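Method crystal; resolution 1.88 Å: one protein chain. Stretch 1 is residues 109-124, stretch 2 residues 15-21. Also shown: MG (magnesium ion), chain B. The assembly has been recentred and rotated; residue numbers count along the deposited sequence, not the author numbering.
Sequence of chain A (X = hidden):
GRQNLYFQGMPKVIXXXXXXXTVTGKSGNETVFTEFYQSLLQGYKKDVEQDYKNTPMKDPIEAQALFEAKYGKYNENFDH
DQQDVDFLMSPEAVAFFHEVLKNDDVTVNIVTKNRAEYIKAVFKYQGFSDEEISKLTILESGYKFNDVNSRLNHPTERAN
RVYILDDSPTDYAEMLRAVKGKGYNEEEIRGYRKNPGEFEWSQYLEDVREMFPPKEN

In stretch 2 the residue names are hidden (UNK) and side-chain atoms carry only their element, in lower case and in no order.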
# COMPACT_ATOMS: atom_id res chain seq x y z
N ASN A 109 -5.23 -4.33 -0.83
CA ASN A 109 -4.25 -5.23 -0.22
C ASN A 109 -2.88 -4.67 -0.51
O ASN A 109 -2.49 -4.56 -1.67
CB ASN A 109 -4.33 -6.63 -0.79
CG ASN A 109 -5.72 -7.24 -0.67
OD1 ASN A 109 -6.12 -7.69 0.43
ND2 ASN A 109 -6.47 -7.28 -1.78
N ILE A 110 -2.12 -4.43 0.53
CA ILE A 110 -0.71 -4.09 0.39
C ILE A 110 0.10 -5.35 0.67
O ILE A 110 -0.06 -5.99 1.71
CB ILE A 110 -0.32 -2.96 1.34
CG1 ILE A 110 -1.14 -1.70 1.02
CG2 ILE A 110 1.24 -2.71 1.22
CD1 ILE A 110 -0.87 -0.53 2.02
N VAL A 111 0.95 -5.74 -0.27
CA VAL A 111 1.70 -6.98 -0.16
C VAL A 111 3.17 -6.59 -0.12
O VAL A 111 3.68 -5.96 -1.05
CB VAL A 111 1.42 -7.90 -1.36
CG1 VAL A 111 2.02 -9.27 -1.14
CG2 VAL A 111 -0.16 -7.97 -1.68
N THR A 112 3.86 -6.97 0.95
CA THR A 112 5.08 -6.24 1.24
C THR A 112 6.07 -7.14 1.97
O THR A 112 5.69 -8.10 2.64
CB THR A 112 4.69 -5.01 2.10
OG1 THR A 112 5.82 -4.20 2.25
CG2 THR A 112 4.18 -5.42 3.49
N LYS A 113 7.33 -6.80 1.90
CA LYS A 113 8.31 -7.38 2.82
C LYS A 113 8.64 -6.40 3.95
O LYS A 113 9.55 -6.68 4.77
CB LYS A 113 9.60 -7.78 2.10
CG LYS A 113 9.39 -8.88 1.04
CD LYS A 113 10.57 -8.96 0.05
CE LYS A 113 9.97 -9.66 -1.20
NZ LYS A 113 10.92 -9.84 -2.29
N ASN A 114 7.96 -5.25 3.97
CA ASN A 114 7.99 -4.33 5.12
C ASN A 114 7.00 -4.83 6.17
O ASN A 114 6.62 -6.02 6.18
CB ASN A 114 7.67 -2.90 4.67
CG ASN A 114 8.31 -1.83 5.54
OD1 ASN A 114 8.22 -1.89 6.78
ND2 ASN A 114 8.95 -0.82 4.90
N ARG A 115 6.56 -3.97 7.07
CA ARG A 115 5.76 -4.48 8.17
C ARG A 115 4.58 -3.55 8.38
O ARG A 115 4.68 -2.35 8.14
CB ARG A 115 6.57 -4.61 9.47
CG ARG A 115 7.29 -3.32 9.84
CD ARG A 115 8.36 -3.64 10.84
NE ARG A 115 7.80 -4.02 12.13
CZ ARG A 115 8.53 -4.29 13.20
NH1 ARG A 115 9.88 -4.24 13.14
NH2 ARG A 115 7.92 -4.61 14.35
N ALA A 116 3.45 -4.14 8.79
CA ALA A 116 2.23 -3.37 9.01
C ALA A 116 2.44 -2.18 9.95
O ALA A 116 1.84 -1.11 9.73
CB ALA A 116 1.14 -4.30 9.58
N GLU A 117 3.24 -2.32 11.00
CA GLU A 117 3.32 -1.18 11.93
C GLU A 117 3.90 0.04 11.23
O GLU A 117 3.46 1.18 11.46
CB GLU A 117 4.14 -1.48 13.20
CG GLU A 117 3.66 -2.66 13.95
CD GLU A 117 4.49 -3.92 13.62
OE1 GLU A 117 4.66 -4.29 12.42
OE2 GLU A 117 4.97 -4.52 14.57
N TYR A 118 4.83 -0.20 10.32
CA TYR A 118 5.50 0.90 9.65
C TYR A 118 4.58 1.54 8.63
O TYR A 118 4.47 2.78 8.54
CB TYR A 118 6.76 0.39 8.94
CG TYR A 118 7.42 1.51 8.19
CD1 TYR A 118 7.43 1.56 6.80
CD2 TYR A 118 8.04 2.55 8.91
CE1 TYR A 118 8.06 2.65 6.11
CE2 TYR A 118 8.67 3.61 8.24
CZ TYR A 118 8.67 3.65 6.85
OH TYR A 118 9.34 4.65 6.18
N ILE A 119 3.92 0.70 7.83
CA ILE A 119 3.00 1.19 6.82
C ILE A 119 1.89 2.01 7.46
O ILE A 119 1.59 3.11 7.01
CB ILE A 119 2.44 -0.01 5.99
CG1 ILE A 119 3.58 -0.63 5.16
CG2 ILE A 119 1.27 0.44 5.16
CD1 ILE A 119 3.20 -2.04 4.60
N LYS A 120 1.31 1.52 8.57
CA LYS A 120 0.25 2.26 9.24
C LYS A 120 0.76 3.59 9.79
O LYS A 120 0.01 4.59 9.82
CB LYS A 120 -0.35 1.43 10.35
CG LYS A 120 -1.15 0.24 9.85
CD LYS A 120 -1.77 -0.37 11.11
CE LYS A 120 -2.22 -1.70 10.90
NZ LYS A 120 -2.69 -2.22 12.26
N ALA A 121 2.00 3.63 10.27
CA ALA A 121 2.55 4.90 10.74
C ALA A 121 2.71 5.89 9.59
O ALA A 121 2.51 7.09 9.79
CB ALA A 121 3.89 4.71 11.45
N VAL A 122 3.11 5.43 8.40
CA VAL A 122 3.23 6.34 7.26
C VAL A 122 1.87 6.92 6.88
O VAL A 122 1.74 8.13 6.65
CB VAL A 122 3.89 5.65 6.05
CG1 VAL A 122 3.78 6.61 4.80
CG2 VAL A 122 5.38 5.32 6.38
N PHE A 123 0.87 6.05 6.71
CA PHE A 123 -0.48 6.53 6.40
C PHE A 123 -0.97 7.48 7.47
O PHE A 123 -1.55 8.52 7.17
CB PHE A 123 -1.46 5.33 6.30
CG PHE A 123 -1.49 4.69 4.92
CD1 PHE A 123 -0.58 3.68 4.58
CD2 PHE A 123 -2.44 5.09 4.00
CE1 PHE A 123 -0.60 3.09 3.35
CE2 PHE A 123 -2.46 4.52 2.70
CZ PHE A 123 -1.55 3.52 2.37
N LYS A 124 -0.75 7.15 8.73
CA LYS A 124 -1.19 8.02 9.84
C LYS A 124 -0.51 9.36 9.77
O LYS A 124 -1.15 10.41 9.96
CB LYS A 124 -0.89 7.34 11.18
CG LYS A 124 -1.24 8.11 12.49
CD LYS A 124 -2.71 8.44 12.53
CE LYS A 124 -3.61 7.23 12.26
NZ LYS A 124 -5.04 7.68 12.07
N UNK A 15 -7.19 -4.46 -5.29
CA UNK A 15 -5.87 -3.93 -5.53
C UNK A 15 -4.87 -4.80 -4.78
O UNK A 15 -5.02 -5.05 -3.58
c UNK A 15 -6.97 -0.30 -5.29
c UNK A 15 -4.33 -1.94 -5.23
c UNK A 15 -6.75 -1.61 -5.90
c UNK A 15 -5.78 -2.46 -5.08
N UNK A 16 -3.80 -5.19 -5.47
CA UNK A 16 -2.64 -5.77 -4.82
C UNK A 16 -1.51 -4.84 -5.14
O UNK A 16 -1.06 -4.83 -6.30
c UNK A 16 -5.35 -9.96 -4.22
c UNK A 16 -4.39 -9.56 -3.30
c UNK A 16 -4.36 -8.57 -5.86
c UNK A 16 -2.34 -7.18 -5.34
c UNK A 16 -3.38 -8.18 -4.95
c UNK A 16 -5.32 -9.51 -5.50
c UNK A 16 -3.41 -8.69 -3.69
N UNK A 17 -1.03 -4.08 -4.14
CA UNK A 17 0.00 -3.10 -4.41
C UNK A 17 1.17 -3.32 -3.45
O UNK A 17 0.97 -3.59 -2.25
c UNK A 17 -1.03 -1.40 -2.88
c UNK A 17 -0.54 -1.66 -4.28
o UNK A 17 0.51 -0.74 -4.57
N UNK A 18 2.37 -3.24 -3.98
CA UNK A 18 3.57 -3.11 -3.17
C UNK A 18 3.53 -1.79 -2.37
O UNK A 18 2.74 -0.88 -2.66
o UNK A 18 6.28 -3.77 -2.32
c UNK A 18 4.79 -3.16 -4.11
c UNK A 18 6.11 -3.07 -3.36
o UNK A 18 6.98 -2.30 -3.83
N UNK A 19 4.37 -1.71 -1.33
CA UNK A 19 4.48 -0.45 -0.59
C UNK A 19 5.75 0.31 -0.96
O UNK A 19 5.67 1.33 -1.67
c UNK A 19 4.37 -0.69 0.94
c UNK A 19 3.29 1.41 1.80
c UNK A 19 5.55 0.94 2.46
c UNK A 19 4.41 0.58 1.75
c UNK A 19 3.31 2.59 2.52
c UNK A 19 4.46 2.95 3.22
c UNK A 19 5.58 2.14 3.19
N UNK A 20 6.93 -0.16 -0.54
CA UNK A 20 8.17 0.61 -0.71
C UNK A 20 8.55 0.68 -2.17
O UNK A 20 8.79 -0.37 -2.79
c UNK A 20 9.32 -0.03 0.06
c UNK A 20 9.08 -0.09 1.54
o UNK A 20 8.98 0.98 2.21
o UNK A 20 8.96 -1.23 2.04
N UNK A 21 8.69 1.91 -2.70
CA UNK A 21 9.07 2.10 -4.07
C UNK A 21 7.91 2.03 -5.04
O UNK A 21 8.09 2.27 -6.23
MG MG B . 8.95 -2.15 -3.75
O HOH W 1 6.97 -3.05 0.16
O HOH W 2 9.27 -3.16 -2.00
O HOH W 3 9.00 -4.09 -4.58
O HOH W 4 11.03 -1.83 -3.99

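At position 15 there are four side-chain carbons and no heteroatom, forked at the first carbon with one arm two carbons long. The end of this side chain leads away from stretch 1, so the contact falls to the backbone: the O of position 15 accepts hydrogen bonds from Asn-109 N (2.9 Å) and Asn-109 ND2 (3.2 Å). The forked four-carbon chain is that of Ile-15. A β-branched aliphatic residue suits an extended, buried strand.

Position 16 has one carbon followed by a ring of six carbons, with no oxygen on the ring. It pairs with Asn-109 in a parallel bridge, both side chains on the same face of the sheet. One ring carbon, at the edge, lies 3.9 Å from CG2 of Val-111, and another comes within 3.4 Å of ND2 of Asn-109. The bare ring makes this Phe-16 and excludes tyrosine; the two carbons are CD2 and CE2. A flat, apolar side chain thus reaches Asn-109 and Val-111, two residues apart on the adjacent strand.

At position 17 a single carbon bears one oxygen and one carbon. It bridges to Ile-110, and on the face these two share, the terminal carbon packs 3.9 Å from CG1 of Ile-110. The backbone continues the ladder: N of position 17 donates to Asn-109 O and O of position 17 accepts from Val-111 N, both at 2.9 Å. A β-branched alcohol fits: Thr-17. OG1 of Thr-17 donates to the backbone O of position 18 (2.9 Å), so the methyl can serve the apolar contact without leaving the buried oxygen unpaired.

Position 18 shows two carbons, the second carrying two oxygens. One oxygen binds the magnesium ion at 2.0 Å; the other accepts from water 1 (2.7 Å), which also lies 2.6 Å from OG1 of Thr-112. This short carboxylate is Asp-18, with OD2 on the metal and OD1 on the water. An anionic oxygen is a fitting ligand for this hard cation.

Position 19 again has one carbon and a six-carbon ring. CG1 of Ile-119 sits over one face, 3.7 Å from the ring centroid in a CH-π contact. Val-122 CB and Tyr-118 CE1 approach the edge, at 4.0 and 3.9 Å from two ring carbons. This is Phe-19, the carbons being CZ and CE2 respectively. The broad hydrocarbon ring suits this apolar pocket.

Position 20 repeats the carboxylate pattern. One of its oxygens accepts from ND2 of Asn-114 at 2.9 Å, and its backbone O binds magnesium at 2.0 Å. It is Asp-20, the acceptor being OD2. A short carboxylate offers Asn-114 an acceptor while the backbone O binds the ion.

Position 21 has no side-chain atoms: Gly-21. At its backbone angles (84°/-4°), a CB would jam against the preceding carbonyl O and be crowded by the magnesium.

The contact thus works in three parts. A parallel ladder aligns the strands, Phe-19 packs against the helix of stretch 1, and Asn-114 holds Asp-20 beside the metal site. Together they bury 618 Å².

Stretch 2 (15-21) IFTDFDG
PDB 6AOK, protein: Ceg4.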